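Local coordinates for protein putative adhesin (PDB 5FX8) that probably serves as a fungal adhesion protein of the cell surface, possibly supporting cell-cell interaction through salt bridges and hydrogen bonds to other proteins, at residues I179-V184 with N278-D283; R149-K154 with T295-D300; I46-P51 with L90-S95; V27-S32 with V108-K113; Y197-S202 with D257-R262. All blocks are in the same frame, centred on the assembly; numbering follows the deposited sequence.

Contact 1 of 5, residues I179-V184 with N278-D283; sequences IDISTV and NVVNVD
Thr183 and Val280 pack against each other at a non-hydrogen-bonded position of two antiparallel strands, 179-184 and 278-283. With OG1 beside the backbone N (chi1 -38°), CG2 of Thr183 is anti to that N. From there the methyl approaches Val280 CG2 at 3.5 Å and reaches Asn278 ND2 at 3.3 Å. Asn278 CG is anti to its own backbone N (chi1 179°), its side chain crosses that of Thr183 at a slant, and its OD1 accepts a hydrogen bond from Lys154. One pair further along the same face, Ile181 lies side by side with its neighbours: CG1 is 4.1 Å from Val282 CG2, and its CG2 branch is as far from Val280 CG1.

The other face is mostly polar, with Val184 and Val279 at one end. Asp180 and Asp283 cross at about a right angle, their carboxylate planes 47° apart and their charged atoms not in contact. A water donates both to Asp180 OD2, at 2.6 Å, and to Asp283 O, at 3.0 Å, while Asp283 OD2 turns to Ser296. Six backbone hydrogen bonds join the pairs Asp180-Asp283, Ser182-Asn281 and Val184-Val279.

Ile179, Val280 and Val282 meet Val167 and Ile169 of strand 162-170, so the Ile181 face looks into the protein. Such near-alternation of apolar and polar side chains is that of one antiparallel sheet in a beta sandwich, here the second cohesin-like domain.

Contact 2 of 5, residues R149-K154 with T295-D300; sequences RSQPIK and TSFVLD
Pro152 sits over one face of the Phe297 ring, where its CD lies 3.5 Å from the ring centroid and only 5° off the normal. This is a CH-pi contact, and the pyrrolidine crosses the aromatic side chain at about a right angle. At the rim of the same ring Gln151 OE1 lies near the ring plane, 3.4 Å from Phe297 CE2, with the amide turned 68° from the ring.

The close packing goes on with Leu299, which splits its methyls between the Pro152 carbonyl and the Lys154 side chain: CD2 is 3.5 Å from Pro152 O, and CD1 is 3.9 Å from Lys154 CB. The Lys154 chain, bent at chi2 and chi3, passes the Leu299 backbone, its CE 3.1 Å from Leu299 O. Pro152 also touches Val282 and Ile169.

Toward solvent the contact is looser. Asp300 is exposed and its CB points away from segment 149-154; OD1 is 6.6 Å from Lys154 NZ despite the opposite charges. Gln151, partly exposed, hydrogen-bonds through NE2 to Asp148, three residues earlier in the chain.

No clear hydrogen bond joins the two segments, which belong to edge strands of different sheets. Cohesion is therefore mainly apolar, and the buried Lys154 amine is satisfied by two neutral oxygens, Glu301 O and Asn278 OD1, which may help to keep it charged.

Contact 3 of 5, residues I46-P51 with L90-S95; sequences IEVSIP and LTFTFS
Ile46 and Phe92 form a hydrogen-bonded antiparallel pair, as do Val48 and Leu90. Each pair is closed by two backbone bonds, among them Phe92 N to Ile46 O at 2.8 Å and Val48 N to Leu90 O, also 2.8 Å. Ile46 O has a second neighbour, since it lies at the edge of the Phe92 ring, in its plane, 3.5 Å from CD1.

The apolar contacts gather on and beside the face of Ile46, Val48, Leu90 and Phe92. Ile46 keeps CG1 anti to the carbonyl carbon (chi1 -51°), and its CD1 beyond meets the edge of the Phe94 ring at CE1, 3.7 Å away. Val48 CG2 approaches Phe92 CE1 at 4.1 Å. Past the end of the strand, Ile50 bends its chain so that CD1 comes 3.6 Å from Leu90 CB.

On the opposite face only polar side chains meet: Glu47 and Thr91 run side by side, with Glu47 OE2 3.8 Å from Thr91 OG1.

Strand 89-94 is flanked on its far side by strand 77-84, through backbone hydrogen bonds of Thr91 with Ala82 and Thr93 with Ser80. Over the apolar face lies strand 4-11, whose Ile4 and Ile7 cover Val48, and strand 126-132 adds Phe131 beside Val48 and Ile50.

Contact 4 of 5, residues V27-S32 with V108-K113; sequences VSFVFS and VFFTLK
Val27 N donates to Phe110 O at 2.8 Å (N-H...O angle 162°) in an antiparallel beta pair of the first cohesin-like domain. The partner bond returns from Phe110 N to Val27 O, and two more join Phe29 with Val108, one of them doubtfully short. Val27 O also makes a CA-H...O contact to Phe109 CA at 3.1 Å.

Valine and phenylalanine side chains share the face of Val27, Phe29, Val108 and Phe110. Phe29 holds CG anti to the carbonyl carbon (chi1 -63°), which sets the ring beside the partner strand; Val108 O lies at the ring edge, 3.4 Å from Phe29 CD1. Farther out, Phe29 CE1 comes 4.4 Å from Phe110 CD2, at the edge of the Phe110 ring. Phe31 adds its CE1 against Val108 CB at 4.1 Å.

Phe92 from strand 89-94 meets Phe29 and Phe31 edge-to-face, and Phe56 meets Phe110 in the same manner, so this face belongs to the aromatic core. The other face is less apolar between the segments: Ser28 OG rests 3.5 Å from Phe109 CB, while the Phe109 ring leads away toward Asp310.

At the far end Val27 and Leu112 cross, their methyls meeting at Val27 CG2 and Leu112 CD1, 3.7 Å apart.

Contact 5 of 5, residues Y197-S202 with D257-R262; sequences YAVGSS and DDEVLR
Glu259 flanks Val199 and Ser201 just before strand 260-268 begins. Its CB lies 3.8 Å from Gly200 O and is also near Val199 CG1. CG, anti to the carbonyl carbon (chi1 -80°), rests 3.9 Å from Ser201 CB. The chain then runs extended, and CD returns to Val199 CG1 at 3.8 Å, so that one methyl lies against much of the glutamate. At the tip OE1 accepts a hydrogen bond from Ala256 N, a residue of the preceding loop, while OE2 makes a long, weak ion pair with Arg410 of the lipoxygenase chain.

Leu261 shares a face of the sheet with Val199. Its CD1 touches Tyr197 CD2, at 3.5 Å, and Val199 CG2, at 3.9 Å. The Tyr197 ring continues inward to meet Phe251 edge-to-face.

The backbones are joined by four hydrogen bonds, two in the Ala198-Arg262 pair and two in the Gly200-Val260 pair, including Arg262 N to Ala198 O at 2.8 Å. On the opposite face the Arg262 guanidinium leads away to salt bridges with Asp168 and Asp208.

Leu261 and the Tyr197 ring toward the core and charged Arg262 on the reverse are the arrangement of neighbouring antiparallel strands in one sheet of a beta sandwich, that of the second cohesin-like domain.

How the contacts relate
From the N terminus, contact 4 opens first at 27-32 and closes at 108-113; contact 3, 46-51 with 90-95, lies wholly within that span, and the two pack together in the first cohesin-like domain. The chain then enters the second domain, where contact 2 encloses contact 1 and contact 1 encloses contact 5; none cross. Contact 1 pairs strands of one sheet and contact 5 strands of the other, while contact 2 joins edge strands of both. Contacts 2 and 4 stay about 12 Å apart at their nearest atoms. After contact 2 closes, strand 312-319 returns to the first domain and pairs with strand 101-114.

Contact 1 of 5, residues I179-V184 with N278-D283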
# COMPACT_ATOMS: atom_id res chain seq x y z
N ILE C 179 5.46 -8.13 -30.43
CA ILE C 179 6.00 -8.38 -31.76
C ILE C 179 6.02 -9.87 -32.00
O ILE C 179 6.65 -10.61 -31.23
CB ILE C 179 7.41 -7.79 -31.93
CG1 ILE C 179 7.38 -6.30 -31.66
CG2 ILE C 179 7.91 -8.12 -33.30
CD1 ILE C 179 8.71 -5.62 -31.79
N ASP C 180 5.37 -10.31 -33.07
CA ASP C 180 5.36 -11.69 -33.52
C ASP C 180 6.02 -11.81 -34.89
O ASP C 180 5.65 -11.09 -35.82
CB ASP C 180 3.94 -12.21 -33.60
CG ASP C 180 3.21 -12.04 -32.32
OD1 ASP C 180 3.76 -12.44 -31.27
OD2 ASP C 180 2.08 -11.49 -32.34
N ILE C 181 6.96 -12.74 -35.03
CA ILE C 181 7.70 -12.93 -36.26
C ILE C 181 7.72 -14.40 -36.62
O ILE C 181 7.94 -15.26 -35.76
CB ILE C 181 9.14 -12.37 -36.12
CG1 ILE C 181 9.11 -10.87 -35.89
CG2 ILE C 181 9.93 -12.64 -37.35
CD1 ILE C 181 10.28 -10.39 -35.15
N SER C 182 7.50 -14.71 -37.89
CA SER C 182 7.76 -16.05 -38.41
C SER C 182 8.35 -15.95 -39.81
O SER C 182 7.92 -15.11 -40.61
CB SER C 182 6.50 -16.89 -38.44
OG SER C 182 5.58 -16.28 -39.31
N THR C 183 9.33 -16.80 -40.10
CA THR C 183 9.99 -16.89 -41.40
C THR C 183 9.84 -18.30 -41.94
O THR C 183 9.99 -19.26 -41.20
CB THR C 183 11.49 -16.58 -41.30
OG1 THR C 183 11.72 -15.54 -40.36
CG2 THR C 183 12.05 -16.13 -42.63
N VAL C 184 9.55 -18.42 -43.24
CA VAL C 184 9.69 -19.68 -43.95
C VAL C 184 10.54 -19.47 -45.20
O VAL C 184 10.43 -18.44 -45.88
CB VAL C 184 8.31 -20.27 -44.32
CG1 VAL C 184 7.45 -20.24 -43.18
CG2 VAL C 184 7.68 -19.54 -45.42
N ASN C 278 11.80 -16.45 -49.59
CA ASN C 278 11.75 -16.15 -48.17
C ASN C 278 10.60 -15.22 -47.86
O ASN C 278 10.50 -14.15 -48.46
CB ASN C 278 13.05 -15.50 -47.70
CG ASN C 278 13.01 -15.16 -46.23
OD1 ASN C 278 12.35 -14.21 -45.82
ND2 ASN C 278 13.71 -15.93 -45.43
N VAL C 279 9.78 -15.59 -46.89
CA VAL C 279 8.73 -14.71 -46.41
C VAL C 279 8.92 -14.49 -44.92
O VAL C 279 9.41 -15.37 -44.21
CB VAL C 279 7.33 -15.27 -46.71
CG1 VAL C 279 7.16 -16.55 -45.99
CG2 VAL C 279 6.28 -14.30 -46.29
N VAL C 280 8.57 -13.30 -44.45
CA VAL C 280 8.59 -12.95 -43.05
C VAL C 280 7.27 -12.29 -42.74
O VAL C 280 7.00 -11.19 -43.22
CB VAL C 280 9.75 -12.02 -42.68
CG1 VAL C 280 9.57 -11.56 -41.28
CG2 VAL C 280 11.03 -12.74 -42.79
N ASN C 281 6.45 -12.94 -41.93
CA ASN C 281 5.23 -12.32 -41.42
C ASN C 281 5.54 -11.65 -40.10
O ASN C 281 6.12 -12.26 -39.21
CB ASN C 281 4.14 -13.37 -41.26
CG ASN C 281 3.99 -14.23 -42.47
OD1 ASN C 281 4.73 -15.20 -42.67
ND2 ASN C 281 3.02 -13.89 -43.31
N VAL C 282 5.16 -10.39 -39.97
CA VAL C 282 5.38 -9.62 -38.75
C VAL C 282 4.04 -9.07 -38.31
O VAL C 282 3.38 -8.36 -39.07
CB VAL C 282 6.39 -8.48 -38.96
CG1 VAL C 282 6.44 -7.60 -37.74
CG2 VAL C 282 7.74 -9.06 -39.25
N ASP C 283 3.62 -9.43 -37.10
CA ASP C 283 2.38 -8.91 -36.53
C ASP C 283 2.72 -8.02 -35.35
O ASP C 283 3.42 -8.45 -34.43
CB ASP C 283 1.47 -10.05 -36.09
CG ASP C 283 1.12 -10.96 -37.23
OD1 ASP C 283 1.96 -11.80 -37.61
OD2 ASP C 283 -0.01 -10.83 -37.74
O HOH W 1 1.97 -8.95 -31.84

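Contact 2 of 5, residues R149-K154 with T295-D300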
# COMPACT_ATOMS: atom_id res chain seq x y z
N ARG C 149 11.70 3.60 -42.12
CA ARG C 149 11.55 3.39 -40.69
C ARG C 149 10.14 3.65 -40.22
O ARG C 149 9.93 4.15 -39.12
CB ARG C 149 12.52 4.27 -39.90
CG ARG C 149 14.00 3.94 -40.08
CD ARG C 149 14.22 2.44 -40.06
NE ARG C 149 15.59 2.07 -39.75
CZ ARG C 149 16.02 0.82 -39.77
NH1 ARG C 149 15.18 -0.13 -40.10
NH2 ARG C 149 17.27 0.52 -39.47
N SER C 150 9.15 3.33 -41.05
CA SER C 150 7.75 3.53 -40.73
C SER C 150 6.98 2.23 -40.66
O SER C 150 5.76 2.25 -40.45
CB SER C 150 7.08 4.43 -41.77
OG SER C 150 6.68 3.66 -42.91
N GLN C 151 7.63 1.11 -40.86
CA GLN C 151 6.98 -0.18 -40.79
C GLN C 151 8.08 -1.23 -40.72
O GLN C 151 9.25 -0.89 -40.92
CB GLN C 151 6.08 -0.40 -42.00
CG GLN C 151 6.79 -0.23 -43.30
CD GLN C 151 5.91 -0.59 -44.47
OE1 GLN C 151 4.96 -1.33 -44.31
NE2 GLN C 151 6.22 -0.05 -45.65
N PRO C 152 7.77 -2.47 -40.41
CA PRO C 152 8.81 -3.51 -40.45
C PRO C 152 9.35 -3.68 -41.86
O PRO C 152 8.59 -3.78 -42.82
CB PRO C 152 8.07 -4.76 -39.98
CG PRO C 152 6.92 -4.23 -39.21
CD PRO C 152 6.50 -3.00 -39.90
N ILE C 153 10.67 -3.73 -41.97
CA ILE C 153 11.34 -4.01 -43.22
C ILE C 153 12.17 -5.28 -43.07
O ILE C 153 12.37 -5.79 -41.98
CB ILE C 153 12.21 -2.84 -43.69
CG1 ILE C 153 13.32 -2.56 -42.69
CG2 ILE C 153 11.35 -1.63 -43.90
CD1 ILE C 153 14.24 -1.50 -43.15
N LYS C 154 12.63 -5.80 -44.21
CA LYS C 154 13.46 -7.00 -44.30
C LYS C 154 14.68 -6.68 -45.16
O LYS C 154 14.56 -5.99 -46.17
CB LYS C 154 12.66 -8.14 -44.91
CG LYS C 154 13.12 -9.49 -44.45
CD LYS C 154 13.33 -10.44 -45.57
CE LYS C 154 12.06 -10.69 -46.27
NZ LYS C 154 12.29 -11.69 -47.34
N THR C 295 -1.68 -5.12 -36.33
CA THR C 295 -1.31 -4.83 -37.71
C THR C 295 -0.33 -5.88 -38.24
O THR C 295 0.75 -6.06 -37.66
CB THR C 295 -0.68 -3.45 -37.83
OG1 THR C 295 -1.48 -2.48 -37.15
CG2 THR C 295 -0.63 -3.06 -39.25
N SER C 296 -0.69 -6.53 -39.36
CA SER C 296 0.11 -7.58 -39.98
C SER C 296 0.86 -7.07 -41.21
O SER C 296 0.37 -6.20 -41.93
CB SER C 296 -0.77 -8.75 -40.39
OG SER C 296 -1.27 -9.39 -39.24
N PHE C 297 2.04 -7.63 -41.43
CA PHE C 297 2.88 -7.28 -42.57
C PHE C 297 3.45 -8.56 -43.17
O PHE C 297 3.73 -9.52 -42.47
CB PHE C 297 4.05 -6.36 -42.19
CG PHE C 297 3.64 -5.07 -41.56
CD1 PHE C 297 3.29 -5.02 -40.23
CD2 PHE C 297 3.64 -3.91 -42.29
CE1 PHE C 297 2.91 -3.85 -39.65
CE2 PHE C 297 3.27 -2.72 -41.71
CZ PHE C 297 2.90 -2.69 -40.39
N VAL C 298 3.61 -8.55 -44.49
CA VAL C 298 4.22 -9.65 -45.22
C VAL C 298 5.43 -9.11 -45.97
O VAL C 298 5.33 -8.08 -46.65
CB VAL C 298 3.22 -10.31 -46.17
CG1 VAL C 298 3.79 -11.59 -46.73
CG2 VAL C 298 1.95 -10.61 -45.43
N LEU C 299 6.56 -9.78 -45.83
CA LEU C 299 7.82 -9.36 -46.44
C LEU C 299 8.38 -10.56 -47.21
O LEU C 299 9.05 -11.42 -46.64
CB LEU C 299 8.79 -8.86 -45.37
CG LEU C 299 8.21 -7.94 -44.29
CD1 LEU C 299 9.19 -7.79 -43.17
CD2 LEU C 299 7.89 -6.60 -44.83
N ASP C 300 8.12 -10.61 -48.51
CA ASP C 300 8.43 -11.80 -49.29
C ASP C 300 9.59 -11.59 -50.26
O ASP C 300 9.80 -12.43 -51.14
CB ASP C 300 7.20 -12.29 -50.04
CG ASP C 300 6.40 -11.17 -50.66
OD1 ASP C 300 6.98 -10.10 -50.95
OD2 ASP C 300 5.18 -11.36 -50.86

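Contact 3 of 5, residues I46-P51 with L90-S95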
# COMPACT_ATOMS: atom_id res chain seq x y z
N ILE C 46 27.83 -3.17 -80.66
CA ILE C 46 27.38 -1.96 -80.01
C ILE C 46 28.03 -1.92 -78.65
O ILE C 46 27.78 -2.79 -77.81
CB ILE C 46 25.85 -1.91 -79.88
CG1 ILE C 46 25.21 -2.20 -81.23
CG2 ILE C 46 25.43 -0.56 -79.37
CD1 ILE C 46 23.72 -2.09 -81.22
N GLU C 47 28.88 -0.93 -78.43
CA GLU C 47 29.61 -0.79 -77.18
C GLU C 47 28.93 0.24 -76.29
O GLU C 47 28.68 1.37 -76.73
CB GLU C 47 31.05 -0.41 -77.46
CG GLU C 47 31.79 -1.51 -78.14
CD GLU C 47 33.26 -1.29 -78.10
OE1 GLU C 47 33.67 -0.11 -78.10
OE2 GLU C 47 34.02 -2.28 -78.04
N VAL C 48 28.63 -0.15 -75.05
CA VAL C 48 28.00 0.72 -74.06
C VAL C 48 28.82 0.65 -72.78
O VAL C 48 29.04 -0.44 -72.24
CB VAL C 48 26.54 0.35 -73.74
CG1 VAL C 48 25.94 1.43 -72.88
CG2 VAL C 48 25.72 0.19 -74.96
N SER C 49 29.25 1.79 -72.29
CA SER C 49 30.04 1.80 -71.07
C SER C 49 29.10 1.79 -69.88
O SER C 49 28.03 2.41 -69.92
CB SER C 49 30.95 3.01 -71.03
OG SER C 49 30.18 4.18 -70.95
N ILE C 50 29.46 1.04 -68.86
CA ILE C 50 28.72 0.98 -67.61
C ILE C 50 29.47 1.83 -66.60
O ILE C 50 30.69 1.68 -66.47
CB ILE C 50 28.58 -0.48 -67.11
CG1 ILE C 50 27.37 -1.18 -67.74
CG2 ILE C 50 28.43 -0.53 -65.60
CD1 ILE C 50 27.50 -1.44 -69.19
N PRO C 51 28.81 2.75 -65.90
CA PRO C 51 29.51 3.58 -64.92
C PRO C 51 30.12 2.76 -63.80
O PRO C 51 29.55 1.76 -63.38
CB PRO C 51 28.41 4.51 -64.39
CG PRO C 51 27.16 3.83 -64.72
CD PRO C 51 27.38 3.09 -65.98
N LEU C 90 30.30 -2.71 -72.18
CA LEU C 90 29.49 -3.85 -72.53
C LEU C 90 29.35 -3.90 -74.05
O LEU C 90 28.97 -2.90 -74.66
CB LEU C 90 28.12 -3.76 -71.85
CG LEU C 90 27.19 -4.96 -71.98
CD1 LEU C 90 27.81 -6.17 -71.34
CD2 LEU C 90 25.83 -4.69 -71.39
N THR C 91 29.67 -5.03 -74.66
CA THR C 91 29.60 -5.16 -76.11
C THR C 91 28.46 -6.08 -76.50
O THR C 91 28.40 -7.23 -76.07
CB THR C 91 30.91 -5.71 -76.68
OG1 THR C 91 32.01 -4.93 -76.21
CG2 THR C 91 30.86 -5.65 -78.18
N PHE C 92 27.56 -5.59 -77.33
CA PHE C 92 26.54 -6.44 -77.91
C PHE C 92 27.02 -6.85 -79.30
O PHE C 92 27.46 -6.00 -80.07
CB PHE C 92 25.20 -5.73 -78.00
CG PHE C 92 24.65 -5.29 -76.67
CD1 PHE C 92 25.14 -4.17 -76.02
CD2 PHE C 92 23.60 -5.95 -76.09
CE1 PHE C 92 24.63 -3.77 -74.82
CE2 PHE C 92 23.09 -5.54 -74.91
CZ PHE C 92 23.61 -4.45 -74.26
N THR C 93 26.97 -8.13 -79.60
CA THR C 93 27.45 -8.66 -80.87
C THR C 93 26.37 -9.50 -81.52
O THR C 93 26.06 -10.59 -81.04
CB THR C 93 28.71 -9.48 -80.65
OG1 THR C 93 29.70 -8.64 -80.07
CG2 THR C 93 29.20 -10.01 -81.96
N PHE C 94 25.81 -9.01 -82.62
CA PHE C 94 24.76 -9.74 -83.31
C PHE C 94 25.32 -10.97 -84.03
O PHE C 94 26.50 -11.02 -84.40
CB PHE C 94 24.06 -8.82 -84.28
CG PHE C 94 23.34 -7.69 -83.64
CD1 PHE C 94 23.99 -6.54 -83.27
CD2 PHE C 94 21.98 -7.77 -83.42
CE1 PHE C 94 23.30 -5.50 -82.69
CE2 PHE C 94 21.30 -6.73 -82.84
CZ PHE C 94 21.95 -5.61 -82.48
N SER C 95 24.45 -11.96 -84.25
CA SER C 95 24.86 -13.31 -84.68
C SER C 95 24.22 -13.64 -86.03
O SER C 95 23.42 -14.58 -86.16
CB SER C 95 24.47 -14.34 -83.60
OG SER C 95 24.80 -13.91 -82.28

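Contact 4 of 5, residues V27-S32 with V108-K113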
# COMPACT_ATOMS: atom_id res chain seq x y z
N VAL C 27 19.30 -2.85 -64.88
CA VAL C 27 19.82 -1.98 -65.94
C VAL C 27 19.32 -2.52 -67.28
O VAL C 27 19.81 -3.54 -67.75
CB VAL C 27 21.34 -1.91 -65.92
CG1 VAL C 27 21.82 -1.03 -67.02
CG2 VAL C 27 21.82 -1.38 -64.63
N SER C 28 18.38 -1.82 -67.91
CA SER C 28 17.66 -2.30 -69.09
C SER C 28 18.11 -1.58 -70.36
O SER C 28 18.09 -0.35 -70.43
CB SER C 28 16.16 -2.12 -68.92
OG SER C 28 15.70 -2.89 -67.84
N PHE C 29 18.45 -2.35 -71.39
CA PHE C 29 18.87 -1.80 -72.67
C PHE C 29 17.74 -2.04 -73.66
O PHE C 29 17.51 -3.17 -74.08
CB PHE C 29 20.18 -2.45 -73.14
CG PHE C 29 21.33 -2.17 -72.23
CD1 PHE C 29 21.60 -3.01 -71.16
CD2 PHE C 29 22.12 -1.06 -72.42
CE1 PHE C 29 22.64 -2.76 -70.30
CE2 PHE C 29 23.18 -0.81 -71.58
CZ PHE C 29 23.44 -1.67 -70.52
N VAL C 30 17.02 -1.00 -73.99
CA VAL C 30 15.86 -1.09 -74.86
C VAL C 30 16.33 -1.00 -76.30
O VAL C 30 17.12 -0.12 -76.65
CB VAL C 30 14.85 0.01 -74.54
CG1 VAL C 30 13.62 -0.06 -75.44
CG2 VAL C 30 14.44 -0.10 -73.11
N PHE C 31 15.84 -1.91 -77.14
CA PHE C 31 16.16 -1.97 -78.56
C PHE C 31 14.88 -1.78 -79.36
O PHE C 31 13.90 -2.48 -79.13
CB PHE C 31 16.80 -3.30 -78.93
CG PHE C 31 18.17 -3.50 -78.36
CD1 PHE C 31 18.34 -3.97 -77.08
CD2 PHE C 31 19.29 -3.26 -79.12
CE1 PHE C 31 19.57 -4.18 -76.57
CE2 PHE C 31 20.53 -3.47 -78.61
CZ PHE C 31 20.66 -3.93 -77.32
N SER C 32 14.91 -0.83 -80.29
CA SER C 32 13.75 -0.53 -81.11
C SER C 32 14.21 -0.01 -82.47
O SER C 32 15.35 0.43 -82.64
CB SER C 32 12.82 0.49 -80.46
OG SER C 32 11.75 0.82 -81.31
N VAL C 108 17.22 -5.95 -73.31
CA VAL C 108 18.24 -6.70 -72.59
C VAL C 108 18.46 -6.01 -71.26
O VAL C 108 18.72 -4.81 -71.21
CB VAL C 108 19.54 -6.81 -73.40
CG1 VAL C 108 20.72 -7.17 -72.49
CG2 VAL C 108 19.42 -7.85 -74.49
N PHE C 109 18.34 -6.76 -70.18
CA PHE C 109 18.60 -6.21 -68.86
C PHE C 109 19.55 -7.11 -68.09
O PHE C 109 19.62 -8.32 -68.31
CB PHE C 109 17.31 -5.98 -68.08
CG PHE C 109 16.68 -7.21 -67.54
CD1 PHE C 109 17.08 -7.74 -66.33
CD2 PHE C 109 15.62 -7.80 -68.20
CE1 PHE C 109 16.50 -8.86 -65.83
CE2 PHE C 109 15.03 -8.92 -67.70
CZ PHE C 109 15.46 -9.45 -66.51
N PHE C 110 20.28 -6.49 -67.19
CA PHE C 110 21.07 -7.18 -66.20
C PHE C 110 20.80 -6.55 -64.84
O PHE C 110 20.43 -5.38 -64.75
CB PHE C 110 22.55 -7.10 -66.49
CG PHE C 110 22.95 -7.72 -67.78
CD1 PHE C 110 23.22 -9.08 -67.86
CD2 PHE C 110 23.09 -6.95 -68.92
CE1 PHE C 110 23.63 -9.65 -69.05
CE2 PHE C 110 23.49 -7.52 -70.12
CZ PHE C 110 23.76 -8.87 -70.18
N THR C 111 20.99 -7.34 -63.77
CA THR C 111 20.85 -6.85 -62.41
C THR C 111 22.24 -6.59 -61.85
O THR C 111 23.07 -7.50 -61.77
CB THR C 111 20.06 -7.81 -61.52
OG1 THR C 111 20.77 -9.04 -61.37
CG2 THR C 111 18.70 -8.09 -62.08
N LEU C 112 22.49 -5.35 -61.46
CA LEU C 112 23.77 -4.94 -60.93
C LEU C 112 23.59 -4.46 -59.50
O LEU C 112 22.50 -4.11 -59.07
CB LEU C 112 24.39 -3.83 -61.79
CG LEU C 112 24.45 -4.14 -63.28
CD1 LEU C 112 25.06 -3.00 -64.05
CD2 LEU C 112 25.27 -5.35 -63.48
N LYS C 113 24.69 -4.47 -58.76
CA LYS C 113 24.77 -3.89 -57.43
C LYS C 113 25.65 -2.65 -57.47
O LYS C 113 26.51 -2.50 -58.35
CB LYS C 113 25.34 -4.88 -56.42
CG LYS C 113 24.48 -6.07 -56.12
CD LYS C 113 23.15 -5.67 -55.50
CE LYS C 113 22.61 -6.76 -54.57
NZ LYS C 113 23.51 -6.98 -53.39

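Contact 5 of 5, residues Y197-S202 with D257-R262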
# COMPACT_ATOMS: atom_id res chain seq x y z
N TYR C 197 19.47 -10.56 -31.71
CA TYR C 197 18.74 -9.32 -31.91
C TYR C 197 19.53 -8.19 -31.29
O TYR C 197 20.45 -8.40 -30.51
CB TYR C 197 17.31 -9.40 -31.33
CG TYR C 197 17.22 -9.21 -29.83
CD1 TYR C 197 17.39 -10.28 -28.96
CD2 TYR C 197 16.96 -7.96 -29.29
CE1 TYR C 197 17.31 -10.11 -27.60
CE2 TYR C 197 16.88 -7.78 -27.94
CZ TYR C 197 17.06 -8.86 -27.08
OH TYR C 197 16.97 -8.66 -25.71
N ALA C 198 19.16 -6.97 -31.67
CA ALA C 198 19.77 -5.79 -31.13
C ALA C 198 18.74 -4.68 -31.15
O ALA C 198 17.79 -4.73 -31.92
CB ALA C 198 21.01 -5.38 -31.92
N VAL C 199 18.94 -3.69 -30.30
CA VAL C 199 18.09 -2.51 -30.26
C VAL C 199 18.99 -1.29 -30.34
O VAL C 199 19.82 -1.07 -29.46
CB VAL C 199 17.22 -2.46 -28.99
CG1 VAL C 199 16.25 -1.33 -29.08
CG2 VAL C 199 16.49 -3.76 -28.77
N GLY C 200 18.84 -0.50 -31.40
CA GLY C 200 19.64 0.69 -31.59
C GLY C 200 18.77 1.92 -31.63
O GLY C 200 17.60 1.86 -31.99
N SER C 201 19.36 3.05 -31.27
CA SER C 201 18.65 4.31 -31.26
C SER C 201 19.32 5.42 -32.05
O SER C 201 18.72 6.48 -32.21
CB SER C 201 18.44 4.79 -29.82
OG SER C 201 19.70 4.83 -29.16
N SER C 202 20.53 5.22 -32.54
CA SER C 202 21.23 6.27 -33.27
C SER C 202 20.68 6.49 -34.67
O SER C 202 19.91 7.43 -34.90
CB SER C 202 22.71 5.92 -33.37
OG SER C 202 22.83 4.89 -34.33
N ASP C 257 10.20 5.23 -28.96
CA ASP C 257 9.86 5.94 -30.18
C ASP C 257 11.07 6.12 -31.10
O ASP C 257 10.92 6.14 -32.32
CB ASP C 257 9.25 7.28 -29.80
CG ASP C 257 9.17 8.22 -30.94
OD1 ASP C 257 8.23 8.08 -31.75
OD2 ASP C 257 10.05 9.09 -31.04
N ASP C 258 12.27 6.23 -30.55
CA ASP C 258 13.48 6.46 -31.33
C ASP C 258 14.32 5.21 -31.51
O ASP C 258 15.51 5.31 -31.83
CB ASP C 258 14.32 7.57 -30.69
CG ASP C 258 15.07 7.10 -29.45
OD1 ASP C 258 14.48 6.41 -28.59
OD2 ASP C 258 16.27 7.41 -29.34
N GLU C 259 13.76 4.03 -31.29
CA GLU C 259 14.53 2.81 -31.30
C GLU C 259 14.09 1.92 -32.44
O GLU C 259 12.97 2.02 -32.94
CB GLU C 259 14.41 2.08 -29.96
CG GLU C 259 15.29 2.66 -28.87
CD GLU C 259 15.11 1.94 -27.55
OE1 GLU C 259 14.06 1.28 -27.40
OE2 GLU C 259 16.00 2.02 -26.66
N VAL C 260 15.00 1.05 -32.88
CA VAL C 260 14.72 0.03 -33.89
C VAL C 260 15.19 -1.30 -33.34
O VAL C 260 16.34 -1.44 -32.93
CB VAL C 260 15.41 0.33 -35.23
CG1 VAL C 260 15.34 -0.86 -36.14
CG2 VAL C 260 14.76 1.48 -35.93
N LEU C 261 14.28 -2.28 -33.31
CA LEU C 261 14.61 -3.67 -33.02
C LEU C 261 15.04 -4.38 -34.29
O LEU C 261 14.30 -4.40 -35.27
CB LEU C 261 13.42 -4.41 -32.41
CG LEU C 261 13.62 -5.91 -32.24
CD1 LEU C 261 14.67 -6.12 -31.25
CD2 LEU C 261 12.37 -6.53 -31.75
N ARG C 262 16.21 -5.01 -34.26
CA ARG C 262 16.73 -5.71 -35.43
C ARG C 262 16.95 -7.17 -35.07
O ARG C 262 17.77 -7.48 -34.21
CB ARG C 262 18.02 -5.06 -35.92
CG ARG C 262 18.79 -5.88 -36.95
CD ARG C 262 19.79 -5.04 -37.68
NE ARG C 262 19.11 -4.13 -38.59
CZ ARG C 262 19.72 -3.16 -39.25
NH1 ARG C 262 21.02 -2.98 -39.09
NH2 ARG C 262 19.03 -2.38 -40.07